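Local coordinates for ABC transporter, substrate binding protein (Mannopine) (PDB 5L9S) that serves as the periplasmic solute-binding protein of an ABC transporter, probably for the opine mannopine, at residues 72-77 / 237-242; 93-98 / 276-281; 140-145 / 206-211; 165-170 / 307-312. One frame throughout, in Å; residues are numbered along the deposited sequence.

How the interactions relate
Four contacts are spread over a two-lobed periplasmic binding protein in its open state, with no ligand to mark the binding cleft. Interactions 1 and 2 adjoin in one part of the chain: Arg237 NH2 lies 2.6 Å from Asp97 O, a probable hydrogen bond, although their centres are 22 Å apart. Interaction 3 belongs to the opposite side of the molecule, its centre 30 Å from that of interaction 1, yet both reach the same branched sheet. Interaction 4 lies between these regions. Its nearest atoms are about 6 Å from interaction 1, about 8 Å from interaction 2 and about 10 Å from interaction 3, and its helix touches residues of both parts.

Interaction 1 (72-77 / 237-242); sequences DAHFAI and RIALVR
Arg242 wraps round the carbonyls of Phe75, Ala76 and Ile77, while His74 of the short helix 72-77 turns an imidazole edge to strand 224-240, which runs antiparallel to strand 61-65 in the sheet. The arginine chain, extended at chi2 and bent at chi3 (-119°), lays its guanidinium against these carbonyls so that one meets its edge and another its face. At the edge, Arg242 NH2 donates to Phe75 O at 3.0 Å; this acceptor is close to the guanidinium plane, and the donor lies in the carbonyl plane on a lone pair. Over one face sits Ala76 O, only 2.8 Å from Arg242 NE, but the angle is too poor for a hydrogen bond and the attraction is probably electrostatic. The backbone completes the grip: Arg242 N donates to Ile77 O at 3.0 Å, a fairly straight bond (163°) that comes from above the carbonyl plane. Ile77 itself turns away and packs on Val48 and Thr49 of helix 41-53.

One turn earlier, CG of His74 is anti to the backbone N (chi1 -174°), which carries the ring outward until Ala239 CB meets its edge, 3.5 Å from His74 NE2. That nitrogen is hydrogen-bonded to Gly102 O, so the methyl merely packs beside a polar atom already occupied. The Phe75 ring makes a cation-pi contact with Arg101.

Three consecutive carbonyls thus converge on one arginine. Its cationic guanidinium probably offsets the partial negative charge of these oxygens and is stabilised by them, while His74 adds a van der Waals contact with the Ala239 methyl.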
loop_
_atom_site.group_PDB
_atom_site.type_symbol
_atom_site.label_atom_id
_atom_site.label_comp_id
_atom_site.label_asym_id
_atom_site.label_seq_id
_atom_site.Cartn_x
_atom_site.Cartn_y
_atom_site.Cartn_z
ATOM N N ASP A 72 -16.269 6.660 4.750
ATOM C CA ASP A 72 -17.650 6.985 4.407
ATOM C C ASP A 72 -17.643 8.047 3.306
ATOM O O ASP A 72 -18.471 7.983 2.392
ATOM C CB ASP A 72 -18.435 7.492 5.639
ATOM C CG ASP A 72 -18.503 6.511 6.789
ATOM O OD1 ASP A 72 -17.481 6.348 7.485
ATOM O OD2 ASP A 72 -19.581 5.914 6.999
ATOM N N ALA A 73 -16.683 8.998 3.383
ATOM C CA ALA A 73 -16.473 10.068 2.403
ATOM C C ALA A 73 -16.314 9.496 0.968
ATOM O O ALA A 73 -16.968 9.977 0.041
ATOM C CB ALA A 73 -15.255 10.897 2.794
ATOM N N HIS A 74 -15.497 8.429 0.830
ATOM C CA HIS A 74 -15.248 7.699 -0.403
ATOM C C HIS A 74 -16.533 7.054 -0.905
ATOM O O HIS A 74 -16.839 7.191 -2.080
ATOM C CB HIS A 74 -14.173 6.627 -0.178
ATOM C CG HIS A 74 -13.750 5.909 -1.423
ATOM N ND1 HIS A 74 -12.828 6.467 -2.308
ATOM C CD2 HIS A 74 -14.147 4.710 -1.908
ATOM C CE1 HIS A 74 -12.695 5.590 -3.284
ATOM N NE2 HIS A 74 -13.462 4.519 -3.093
ATOM N N PHE A 75 -17.297 6.383 -0.025
ATOM C CA PHE A 75 -18.552 5.718 -0.397
ATOM C C PHE A 75 -19.655 6.691 -0.844
ATOM O O PHE A 75 -20.592 6.287 -1.543
ATOM C CB PHE A 75 -19.065 4.842 0.756
ATOM C CG PHE A 75 -18.108 3.841 1.359
ATOM C CD1 PHE A 75 -17.169 3.184 0.569
ATOM C CD2 PHE A 75 -18.196 3.496 2.704
ATOM C CE1 PHE A 75 -16.316 2.235 1.123
ATOM C CE2 PHE A 75 -17.354 2.530 3.251
ATOM C CZ PHE A 75 -16.420 1.907 2.457
ATOM N N ALA A 76 -19.549 7.963 -0.432
ATOM C CA ALA A 76 -20.508 9.009 -0.785
ATOM C C ALA A 76 -20.327 9.501 -2.214
ATOM O O ALA A 76 -21.304 9.938 -2.815
ATOM C CB ALA A 76 -20.381 10.179 0.177
ATOM N N ILE A 77 -19.088 9.452 -2.749
ATOM C CA ILE A 77 -18.721 9.936 -4.087
ATOM C C ILE A 77 -18.435 8.791 -5.082
ATOM O O ILE A 77 -18.186 9.052 -6.261
ATOM C CB ILE A 77 -17.545 10.961 -4.008
ATOM C CG1 ILE A 77 -16.266 10.349 -3.375
ATOM C CG2 ILE A 77 -17.975 12.211 -3.270
ATOM C CD1 ILE A 77 -14.967 11.167 -3.515
ATOM N N ARG A 237 -6.722 1.234 -4.572
ATOM C CA ARG A 237 -7.938 0.676 -5.139
ATOM C C ARG A 237 -8.374 1.465 -6.382
ATOM O O ARG A 237 -8.118 2.663 -6.456
ATOM C CB ARG A 237 -9.069 0.629 -4.089
ATOM C CG ARG A 237 -8.653 -0.066 -2.793
ATOM C CD ARG A 237 -9.800 -0.629 -1.985
ATOM N NE ARG A 237 -10.242 -1.860 -2.611
ATOM C CZ ARG A 237 -10.050 -3.080 -2.125
ATOM N NH1 ARG A 237 -9.509 -3.250 -0.925
ATOM N NH2 ARG A 237 -10.442 -4.136 -2.815
ATOM N N ILE A 238 -9.005 0.780 -7.372
ATOM C CA ILE A 238 -9.574 1.391 -8.586
ATOM C C ILE A 238 -11.022 1.631 -8.199
ATOM O O ILE A 238 -11.743 0.666 -7.961
ATOM C CB ILE A 238 -9.491 0.495 -9.868
ATOM C CG1 ILE A 238 -8.126 -0.248 -9.998
ATOM C CG2 ILE A 238 -9.847 1.310 -11.149
ATOM C CD1 ILE A 238 -8.201 -1.615 -10.728
ATOM N N ALA A 239 -11.434 2.896 -8.070
ATOM C CA ALA A 239 -12.811 3.227 -7.685
ATOM C C ALA A 239 -13.615 3.769 -8.871
ATOM O O ALA A 239 -13.067 4.447 -9.739
ATOM C CB ALA A 239 -12.807 4.228 -6.547
ATOM N N LEU A 240 -14.913 3.438 -8.903
ATOM C CA LEU A 240 -15.873 3.858 -9.932
ATOM C C LEU A 240 -16.647 5.072 -9.417
ATOM O O LEU A 240 -17.307 4.980 -8.385
ATOM C CB LEU A 240 -16.826 2.690 -10.295
ATOM C CG LEU A 240 -17.989 2.964 -11.282
ATOM C CD1 LEU A 240 -17.486 3.262 -12.692
ATOM C CD2 LEU A 240 -18.922 1.775 -11.335
ATOM N N VAL A 241 -16.473 6.227 -10.101
ATOM C CA VAL A 241 -17.089 7.522 -9.788
ATOM C C VAL A 241 -18.603 7.435 -9.879
ATOM O O VAL A 241 -19.138 6.904 -10.862
ATOM C CB VAL A 241 -16.514 8.672 -10.655
ATOM C CG1 VAL A 241 -17.316 9.966 -10.494
ATOM C CG2 VAL A 241 -15.041 8.910 -10.340
ATOM N N ARG A 242 -19.287 7.951 -8.836
ATOM C CA ARG A 242 -20.741 7.945 -8.726
ATOM C C ARG A 242 -21.410 8.437 -10.000
ATOM O O ARG A 242 -21.288 9.612 -10.372
ATOM C CB ARG A 242 -21.212 8.716 -7.496
ATOM C CG ARG A 242 -22.374 8.045 -6.800
ATOM C CD ARG A 242 -22.771 8.805 -5.558
ATOM N NE ARG A 242 -22.638 7.984 -4.357
ATOM C CZ ARG A 242 -23.579 7.857 -3.426
ATOM N NH1 ARG A 242 -24.729 8.515 -3.539
ATOM N NH2 ARG A 242 -23.372 7.085 -2.368
#

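Interaction 2 (93-98 / 276-281)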
loop_
_atom_site.group_PDB
_atom_site.type_symbol
_atom_site.label_atom_id
_atom_site.label_comp_id
_atom_site.label_asym_id
_atom_site.label_seq_id
_atom_site.Cartn_x
_atom_site.Cartn_y
_atom_site.Cartn_z
ATOM N N ASP A 93 -7.485 -17.203 -7.113
ATOM C CA ASP A 93 -6.246 -16.606 -7.633
ATOM C C ASP A 93 -6.030 -15.288 -6.943
ATOM O O ASP A 93 -4.914 -14.981 -6.545
ATOM C CB ASP A 93 -6.340 -16.372 -9.163
ATOM C CG ASP A 93 -5.253 -15.499 -9.795
ATOM O OD1 ASP A 93 -4.060 -15.877 -9.712
ATOM O OD2 ASP A 93 -5.609 -14.473 -10.438
ATOM N N LEU A 94 -7.063 -14.457 -6.892
ATOM C CA LEU A 94 -6.948 -13.152 -6.264
ATOM C C LEU A 94 -6.843 -13.296 -4.753
ATOM O O LEU A 94 -7.562 -14.093 -4.145
ATOM C CB LEU A 94 -8.103 -12.201 -6.684
ATOM C CG LEU A 94 -8.146 -11.781 -8.184
ATOM C CD1 LEU A 94 -9.472 -11.156 -8.548
ATOM C CD2 LEU A 94 -6.986 -10.865 -8.559
ATOM N N LEU A 95 -5.895 -12.556 -4.172
ATOM C CA LEU A 95 -5.602 -12.455 -2.748
ATOM C C LEU A 95 -6.814 -11.828 -2.061
ATOM O O LEU A 95 -7.626 -11.181 -2.731
ATOM C CB LEU A 95 -4.337 -11.587 -2.542
ATOM C CG LEU A 95 -2.967 -12.255 -2.821
ATOM C CD1 LEU A 95 -1.837 -11.234 -2.758
ATOM C CD2 LEU A 95 -2.655 -13.396 -1.809
ATOM N N ALA A 96 -6.962 -12.033 -0.740
ATOM C CA ALA A 96 -8.119 -11.520 0.011
ATOM C C ALA A 96 -8.367 -10.003 -0.125
ATOM O O ALA A 96 -7.416 -9.213 -0.227
ATOM C CB ALA A 96 -8.009 -11.912 1.474
ATOM N N ASP A 97 -9.661 -9.618 -0.164
ATOM C CA ASP A 97 -10.141 -8.232 -0.244
ATOM C C ASP A 97 -9.720 -7.506 -1.534
ATOM O O ASP A 97 -9.615 -6.283 -1.548
ATOM C CB ASP A 97 -9.744 -7.426 1.021
ATOM C CG ASP A 97 -10.204 -8.048 2.334
ATOM O OD1 ASP A 97 -11.408 -8.419 2.431
ATOM O OD2 ASP A 97 -9.360 -8.161 3.272
ATOM N N SER A 98 -9.476 -8.268 -2.610
ATOM C CA SER A 98 -9.133 -7.725 -3.922
ATOM C C SER A 98 -10.267 -6.949 -4.583
ATOM O O SER A 98 -10.018 -6.199 -5.524
ATOM C CB SER A 98 -8.632 -8.822 -4.848
ATOM O OG SER A 98 -7.301 -9.082 -4.449
ATOM N N PRO A 276 -2.623 -8.130 -6.909
ATOM C CA PRO A 276 -3.614 -8.935 -6.170
ATOM C C PRO A 276 -3.706 -10.414 -6.569
ATOM O O PRO A 276 -4.269 -11.195 -5.826
ATOM C CB PRO A 276 -4.930 -8.184 -6.433
ATOM C CG PRO A 276 -4.740 -7.562 -7.762
ATOM C CD PRO A 276 -3.303 -7.110 -7.735
ATOM N N SER A 277 -3.199 -10.780 -7.758
ATOM C CA SER A 277 -3.225 -12.138 -8.286
ATOM C C SER A 277 -2.031 -12.939 -7.778
ATOM O O SER A 277 -0.905 -12.457 -7.801
ATOM C CB SER A 277 -3.261 -12.101 -9.816
ATOM O OG SER A 277 -3.111 -13.367 -10.432
ATOM N N GLN A 278 -2.277 -14.161 -7.319
ATOM C CA GLN A 278 -1.229 -15.073 -6.856
ATOM C C GLN A 278 -0.388 -15.591 -8.041
ATOM O O GLN A 278 0.827 -15.787 -7.891
ATOM C CB GLN A 278 -1.848 -16.208 -6.058
ATOM C CG GLN A 278 -2.431 -15.688 -4.749
ATOM C CD GLN A 278 -2.907 -16.799 -3.872
ATOM O OE1 GLN A 278 -2.107 -17.574 -3.320
ATOM N NE2 GLN A 278 -4.222 -16.911 -3.742
ATOM N N LYS A 279 -1.031 -15.748 -9.220
ATOM C CA LYS A 279 -0.390 -16.157 -10.456
ATOM C C LYS A 279 0.559 -15.073 -10.915
ATOM O O LYS A 279 1.661 -15.412 -11.333
ATOM C CB LYS A 279 -1.430 -16.476 -11.561
ATOM C CG LYS A 279 -0.870 -17.218 -12.774
ATOM C CD LYS A 279 -1.827 -18.300 -13.258
ATOM C CE LYS A 279 -1.085 -19.514 -13.788
ATOM N NZ LYS A 279 -0.691 -19.370 -15.215
ATOM N N ALA A 280 0.144 -13.782 -10.840
ATOM C CA ALA A 280 0.953 -12.621 -11.229
ATOM C C ALA A 280 2.208 -12.521 -10.366
ATOM O O ALA A 280 3.273 -12.288 -10.929
ATOM C CB ALA A 280 0.136 -11.338 -11.146
ATOM N N ILE A 281 2.102 -12.751 -9.021
ATOM C CA ILE A 281 3.235 -12.747 -8.085
ATOM C C ILE A 281 4.310 -13.750 -8.549
ATOM O O ILE A 281 5.487 -13.396 -8.638
ATOM C CB ILE A 281 2.825 -13.000 -6.585
ATOM C CG1 ILE A 281 2.069 -11.816 -5.979
ATOM C CG2 ILE A 281 4.040 -13.341 -5.709
ATOM C CD1 ILE A 281 1.118 -12.170 -4.832
#
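Backbone bonds tie the loop 93-98 to the start of helix 278-283. Leu95 N donates to Pro276 O at 2.7 Å, almost straight and nearly along the C=O axis, and Gln278 N donates to Asp93 O at 2.9 Å from above the carbonyl plane. Between these bonds Leu94 and Ser277 form a single beta bridge. Gln278 NE2 adds a weak bond to Asp93 O, so this oxygen is gripped twice by one residue.

Carboxylate and hydroxyl chemistry surrounds the helix N-terminus. The Asp93 carboxylate, anti to its backbone N (chi1 168°), swings over the first turn, where OD1 accepts from Lys279 N at 3.1 Å. Ser277 OG straddles both oxygens, 2.8 Å from Asp93 OD1 and 2.7 Å from Asp93 OD2, without its proton being assignable to one. As the N-cap, Ser277 OG also accepts a weak bond from Ala280 N. The negative charge probably benefits from the helix dipole.

Apolar contacts flank this polar cluster: Leu95 CD1 meets Ile281 CD1 at 3.7 Å, the two chains crossing at about a right angle, and Leu95 CD2 touches Gln278 CG. Beyond them a type II turn runs from Leu95 to Ser98.

Around the joint, Leu94 rests on Leu258 and Pro276 on Trp257 of helix 247-258, Ser277 abuts helix 261-271, and Leu95 and Gln278 lean on helix 295-300, while Ser98 leads into strand 99-100.

Interaction 3 (140-145 / 206-211)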
loop_
_atom_site.group_PDB
_atom_site.type_symbol
_atom_site.label_atom_id
_atom_site.label_comp_id
_atom_site.label_asym_id
_atom_site.label_seq_id
_atom_site.Cartn_x
_atom_site.Cartn_y
_atom_site.Cartn_z
ATOM N N ARG A 140 17.301 3.340 15.984
ATOM C CA ARG A 140 16.080 2.930 15.284
ATOM C C ARG A 140 15.538 4.090 14.442
ATOM O O ARG A 140 15.912 5.241 14.628
ATOM C CB ARG A 140 14.952 2.373 16.206
ATOM C CG ARG A 140 15.315 1.428 17.355
ATOM C CD ARG A 140 15.588 -0.004 16.969
ATOM N NE ARG A 140 17.015 -0.236 17.098
ATOM C CZ ARG A 140 17.613 -1.362 17.461
ATOM N NH1 ARG A 140 16.899 -2.441 17.752
ATOM N NH2 ARG A 140 18.925 -1.410 17.559
ATOM N N SER A 141 14.649 3.775 13.522
ATOM C CA SER A 141 13.990 4.747 12.654
ATOM C C SER A 141 12.555 4.334 12.402
ATOM O O SER A 141 12.283 3.160 12.136
ATOM C CB SER A 141 14.745 4.903 11.337
ATOM O OG SER A 141 14.042 5.755 10.448
ATOM N N PHE A 142 11.630 5.290 12.532
ATOM C CA PHE A 142 10.213 5.048 12.261
ATOM C C PHE A 142 9.706 6.203 11.455
ATOM O O PHE A 142 10.193 7.309 11.677
ATOM C CB PHE A 142 9.388 5.001 13.558
ATOM C CG PHE A 142 9.335 3.694 14.296
ATOM C CD1 PHE A 142 8.625 2.617 13.782
ATOM C CD2 PHE A 142 9.948 3.554 15.535
ATOM C CE1 PHE A 142 8.564 1.403 14.474
ATOM C CE2 PHE A 142 9.889 2.341 16.227
ATOM C CZ PHE A 142 9.189 1.276 15.696
ATOM N N PRO A 143 8.674 6.028 10.591
ATOM C CA PRO A 143 8.111 7.205 9.907
ATOM C C PRO A 143 7.392 8.127 10.881
ATOM O O PRO A 143 6.861 7.707 11.913
ATOM C CB PRO A 143 7.125 6.623 8.909
ATOM C CG PRO A 143 6.792 5.280 9.408
ATOM C CD PRO A 143 7.962 4.788 10.212
ATOM N N ASN A 144 7.435 9.395 10.567
ATOM C CA ASN A 144 6.743 10.421 11.313
ATOM C C ASN A 144 5.913 11.245 10.348
ATOM O O ASN A 144 6.237 12.390 10.005
ATOM C CB ASN A 144 7.673 11.259 12.198
ATOM C CG ASN A 144 6.991 12.452 12.835
ATOM O OD1 ASN A 144 5.877 12.354 13.383
ATOM N ND2 ASN A 144 7.614 13.612 12.697
ATOM N N PHE A 145 4.889 10.589 9.834
ATOM C CA PHE A 145 3.864 11.204 9.022
ATOM C C PHE A 145 2.604 11.080 9.875
ATOM O O PHE A 145 2.613 10.325 10.866
ATOM C CB PHE A 145 3.747 10.631 7.592
ATOM C CG PHE A 145 4.044 9.170 7.336
ATOM C CD1 PHE A 145 3.355 8.172 8.024
ATOM C CD2 PHE A 145 4.916 8.790 6.314
ATOM C CE1 PHE A 145 3.575 6.826 7.729
ATOM C CE2 PHE A 145 5.132 7.447 6.021
ATOM C CZ PHE A 145 4.451 6.476 6.722
ATOM N N VAL A 206 18.396 -0.114 12.308
ATOM C CA VAL A 206 17.148 -0.881 12.337
ATOM C C VAL A 206 15.979 0.088 12.178
ATOM O O VAL A 206 15.868 1.019 12.962
ATOM C CB VAL A 206 16.993 -1.711 13.632
ATOM C CG1 VAL A 206 15.722 -2.552 13.577
ATOM C CG2 VAL A 206 18.208 -2.600 13.877
ATOM N N GLY A 207 15.118 -0.131 11.184
ATOM C CA GLY A 207 14.002 0.773 10.955
ATOM C C GLY A 207 12.809 0.238 10.213
ATOM O O GLY A 207 12.875 -0.821 9.602
ATOM N N GLN A 208 11.693 0.963 10.305
ATOM C CA GLN A 208 10.467 0.654 9.596
ATOM C C GLN A 208 10.484 1.605 8.400
ATOM O O GLN A 208 10.385 2.826 8.575
ATOM C CB GLN A 208 9.234 0.880 10.481
ATOM C CG GLN A 208 7.929 0.773 9.714
ATOM C CD GLN A 208 6.730 0.936 10.609
ATOM O OE1 GLN A 208 6.248 -0.005 11.231
ATOM N NE2 GLN A 208 6.171 2.107 10.650
ATOM N N ILE A 209 10.737 1.059 7.202
ATOM C CA ILE A 209 10.801 1.860 5.971
ATOM C C ILE A 209 9.955 1.222 4.863
ATOM O O ILE A 209 9.394 0.153 5.080
ATOM C CB ILE A 209 12.255 2.187 5.531
ATOM C CG1 ILE A 209 12.987 0.959 4.985
ATOM C CG2 ILE A 209 13.050 2.887 6.665
ATOM C CD1 ILE A 209 14.346 1.272 4.314
ATOM N N TRP A 210 9.822 1.887 3.706
ATOM C CA TRP A 210 9.075 1.309 2.589
ATOM C C TRP A 210 9.984 0.328 1.839
ATOM O O TRP A 210 11.157 0.638 1.597
ATOM C CB TRP A 210 8.594 2.390 1.598
ATOM C CG TRP A 210 7.579 3.382 2.101
ATOM C CD1 TRP A 210 6.461 3.122 2.845
ATOM C CD2 TRP A 210 7.540 4.788 1.795
ATOM N NE1 TRP A 210 5.790 4.298 3.117
ATOM C CE2 TRP A 210 6.420 5.333 2.465
ATOM C CE3 TRP A 210 8.374 5.652 1.056
ATOM C CZ2 TRP A 210 6.084 6.689 2.380
ATOM C CZ3 TRP A 210 8.030 6.999 0.958
ATOM C CH2 TRP A 210 6.914 7.508 1.634
ATOM N N LEU A 211 9.440 -0.838 1.430
ATOM C CA LEU A 211 10.172 -1.814 0.615
ATOM C C LEU A 211 10.778 -1.184 -0.653
ATOM O O LEU A 211 11.899 -1.522 -1.009
ATOM C CB LEU A 211 9.304 -3.026 0.259
ATOM C CG LEU A 211 9.979 -4.208 -0.477
ATOM C CD1 LEU A 211 11.286 -4.625 0.187
ATOM C CD2 LEU A 211 9.040 -5.371 -0.581
#
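The Arg140 guanidinium carries Val206 CG2 over the centre of one face, 3.8 Å above the plane; bends at chi2 and chi3 fold the chain alongside the valine, pointing the same way. Arg140 NH2 donates to Phe136 O and Gly138 O, and NH1 to Met130 O. The Phe145 ring has Pro143 CB on one face, offset toward the rim, and reaches tip to tip toward the indole, its CE2 being 3.8 Å from Trp210 CZ2. Phe145 CG sits in the crowded position between backbone N and carbonyl carbon (chi1 33°). Trp189 meets both Phe145 and Trp210 edge-to-face. Phe142 CD1 comes obliquely to within 3.8 Å of Gln208 CB.

The two backbones pair in parallel. Gln208 N donates to Ser141 O at 2.9 Å, whereas the bond from Ser141 N to Val206 O is weak, and the Arg140 CA makes a CA-H...O contact with that same carbonyl. Gly207 faces Ser141 across the pair.

Strand 140-143 is flanked by 185-189 and 206-210, both parallel to it. These three parallel strands, part of a mixed sheet in which 206-210 also pairs antiparallel with 103-116, with helix 149-158 on Phe142 and Gln208, are characteristic of an alpha/beta lobe of the periplasmic binding protein fold.

Interaction 4 (165-170 / 307-312); sequences KLFPLD and AQWINA
Ala307 O is gripped by two N-H groups of one residue: Asn311 ND2 at 2.7 Å, from above the carbonyl plane, and Asn311 N at 3.2 Å, the regular helical i to i+4 bond. Asn311 ND2 also bonds to Ile67 O, so the first turn of helix 307-325, the C-terminal helix of this periplasmic binding protein fold, is tied to a neighbouring loop.

Two residues after Ala307, Trp309 projects toward the loop 165-170, its CG anti to the backbone N (chi1 -174°). The loop packs against the indole without a hydrogen bond across the contact. Leu169 covers the six-membered ring: CG stands 4.0 Å from its centroid, 27° off the normal, in a CH-pi contact, while Leu169 CB reaches Trp309 CH2 at 3.5 Å. The backbone N of Leu169 lies over the same ring system, offset toward the rim.

Phe167 offers its edge to the indole in an offset edge-to-face pair, with centroids 5.8 Å apart and planes at 65°. Phe167 CE1 also touches Ile310 CG1, and one face of the phenyl ring receives Leu169 CD2. The peptide between Phe167 and Pro168 is cis, a kink consistent with phenyl, proline and leucine all meeting one tryptophan. At the pyrrole end of the indole, Pro168 CB packs 3.3 Å from Trp309 NE1.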
loop_
_atom_site.group_PDB
_atom_site.type_symbol
_atom_site.label_atom_id
_atom_site.label_comp_id
_atom_site.label_asym_id
_atom_site.label_seq_id
_atom_site.Cartn_x
_atom_site.Cartn_y
_atom_site.Cartn_z
ATOM N N LYS A 165 -5.261 -11.196 16.232
ATOM C CA LYS A 165 -5.845 -10.463 17.349
ATOM C C LYS A 165 -5.386 -8.978 17.390
ATOM O O LYS A 165 -5.664 -8.280 18.375
ATOM C CB LYS A 165 -5.486 -11.164 18.674
ATOM C CG LYS A 165 -6.124 -12.542 18.888
ATOM C CD LYS A 165 -5.845 -13.080 20.294
ATOM C CE LYS A 165 -6.658 -14.317 20.617
ATOM N NZ LYS A 165 -6.578 -14.683 22.060
ATOM N N LEU A 166 -4.711 -8.497 16.318
ATOM C CA LEU A 166 -4.158 -7.144 16.225
ATOM C C LEU A 166 -5.216 -6.052 16.243
ATOM O O LEU A 166 -5.077 -5.114 17.026
ATOM C CB LEU A 166 -3.212 -6.993 15.014
ATOM C CG LEU A 166 -2.421 -5.668 14.899
ATOM C CD1 LEU A 166 -1.503 -5.425 16.097
ATOM C CD2 LEU A 166 -1.652 -5.592 13.600
ATOM N N PHE A 167 -6.249 -6.151 15.378
ATOM C CA PHE A 167 -7.338 -5.162 15.298
ATOM C C PHE A 167 -8.568 -5.619 16.107
ATOM O O PHE A 167 -8.950 -6.783 15.971
ATOM C CB PHE A 167 -7.716 -4.861 13.842
ATOM C CG PHE A 167 -6.701 -4.043 13.089
ATOM C CD1 PHE A 167 -6.711 -2.656 13.162
ATOM C CD2 PHE A 167 -5.769 -4.656 12.257
ATOM C CE1 PHE A 167 -5.781 -1.899 12.449
ATOM C CE2 PHE A 167 -4.856 -3.898 11.521
ATOM C CZ PHE A 167 -4.865 -2.523 11.624
ATOM N N PRO A 168 -9.196 -4.765 16.964
ATOM C CA PRO A 168 -8.916 -3.334 17.247
ATOM C C PRO A 168 -7.609 -3.063 18.014
ATOM O O PRO A 168 -7.304 -3.782 18.975
ATOM C CB PRO A 168 -10.163 -2.886 18.037
ATOM C CG PRO A 168 -10.635 -4.118 18.711
ATOM C CD PRO A 168 -10.372 -5.230 17.727
ATOM N N LEU A 169 -6.843 -2.027 17.586
ATOM C CA LEU A 169 -5.564 -1.671 18.205
ATOM C C LEU A 169 -5.713 -1.144 19.622
ATOM O O LEU A 169 -6.474 -0.199 19.859
ATOM C CB LEU A 169 -4.753 -0.655 17.367
ATOM C CG LEU A 169 -4.404 -0.943 15.898
ATOM C CD1 LEU A 169 -3.521 0.166 15.346
ATOM C CD2 LEU A 169 -3.672 -2.249 15.740
ATOM N N ASP A 170 -4.948 -1.738 20.558
ATOM C CA ASP A 170 -4.874 -1.326 21.965
ATOM C C ASP A 170 -3.878 -0.140 21.992
ATOM O O ASP A 170 -2.673 -0.335 22.181
ATOM C CB ASP A 170 -4.386 -2.524 22.808
ATOM C CG ASP A 170 -4.357 -2.356 24.321
ATOM O OD1 ASP A 170 -4.458 -1.206 24.800
ATOM O OD2 ASP A 170 -4.128 -3.362 25.019
ATOM N N ALA A 307 -9.404 -1.253 7.299
ATOM C CA ALA A 307 -9.780 0.088 6.860
ATOM C C ALA A 307 -10.924 0.665 7.690
ATOM O O ALA A 307 -10.908 1.860 7.975
ATOM C CB ALA A 307 -10.144 0.078 5.383
ATOM N N GLN A 308 -11.890 -0.179 8.113
ATOM C CA GLN A 308 -13.026 0.293 8.910
ATOM C C GLN A 308 -12.572 0.909 10.230
ATOM O O GLN A 308 -13.041 1.998 10.571
ATOM C CB GLN A 308 -14.048 -0.823 9.177
ATOM C CG GLN A 308 -15.066 -1.037 8.064
ATOM C CD GLN A 308 -16.020 -2.170 8.365
ATOM O OE1 GLN A 308 -15.922 -2.861 9.389
ATOM N NE2 GLN A 308 -16.948 -2.404 7.452
ATOM N N TRP A 309 -11.656 0.221 10.963
ATOM C CA TRP A 309 -11.129 0.670 12.248
ATOM C C TRP A 309 -10.244 1.916 12.123
ATOM O O TRP A 309 -10.438 2.876 12.878
ATOM C CB TRP A 309 -10.408 -0.473 12.985
ATOM C CG TRP A 309 -9.973 -0.122 14.383
ATOM C CD1 TRP A 309 -10.656 -0.363 15.537
ATOM C CD2 TRP A 309 -8.780 0.590 14.762
ATOM N NE1 TRP A 309 -9.954 0.132 16.616
ATOM C CE2 TRP A 309 -8.801 0.722 16.169
ATOM C CE3 TRP A 309 -7.684 1.113 14.048
ATOM C CZ2 TRP A 309 -7.772 1.357 16.877
ATOM C CZ3 TRP A 309 -6.686 1.772 14.745
ATOM C CH2 TRP A 309 -6.737 1.893 16.144
ATOM N N ILE A 310 -9.277 1.907 11.185
ATOM C CA ILE A 310 -8.367 3.041 10.957
ATOM C C ILE A 310 -9.145 4.354 10.696
ATOM O O ILE A 310 -8.818 5.377 11.310
ATOM C CB ILE A 310 -7.299 2.735 9.861
ATOM C CG1 ILE A 310 -6.401 1.545 10.292
ATOM C CG2 ILE A 310 -6.444 3.989 9.550
ATOM C CD1 ILE A 310 -5.778 0.809 9.179
ATOM N N ASN A 311 -10.191 4.309 9.828
ATOM C CA ASN A 311 -11.011 5.478 9.485
ATOM C C ASN A 311 -11.816 5.990 10.656
ATOM O O ASN A 311 -11.904 7.203 10.854
ATOM C CB ASN A 311 -11.917 5.209 8.298
ATOM C CG ASN A 311 -11.195 5.255 6.988
ATOM O OD1 ASN A 311 -10.750 6.324 6.508
ATOM N ND2 ASN A 311 -11.066 4.082 6.388
ATOM N N ALA A 312 -12.394 5.075 11.434
ATOM C CA ALA A 312 -13.173 5.429 12.618
ATOM C C ALA A 312 -12.318 6.029 13.734
ATOM O O ALA A 312 -12.803 6.923 14.446
ATOM C CB ALA A 312 -13.918 4.211 13.142
#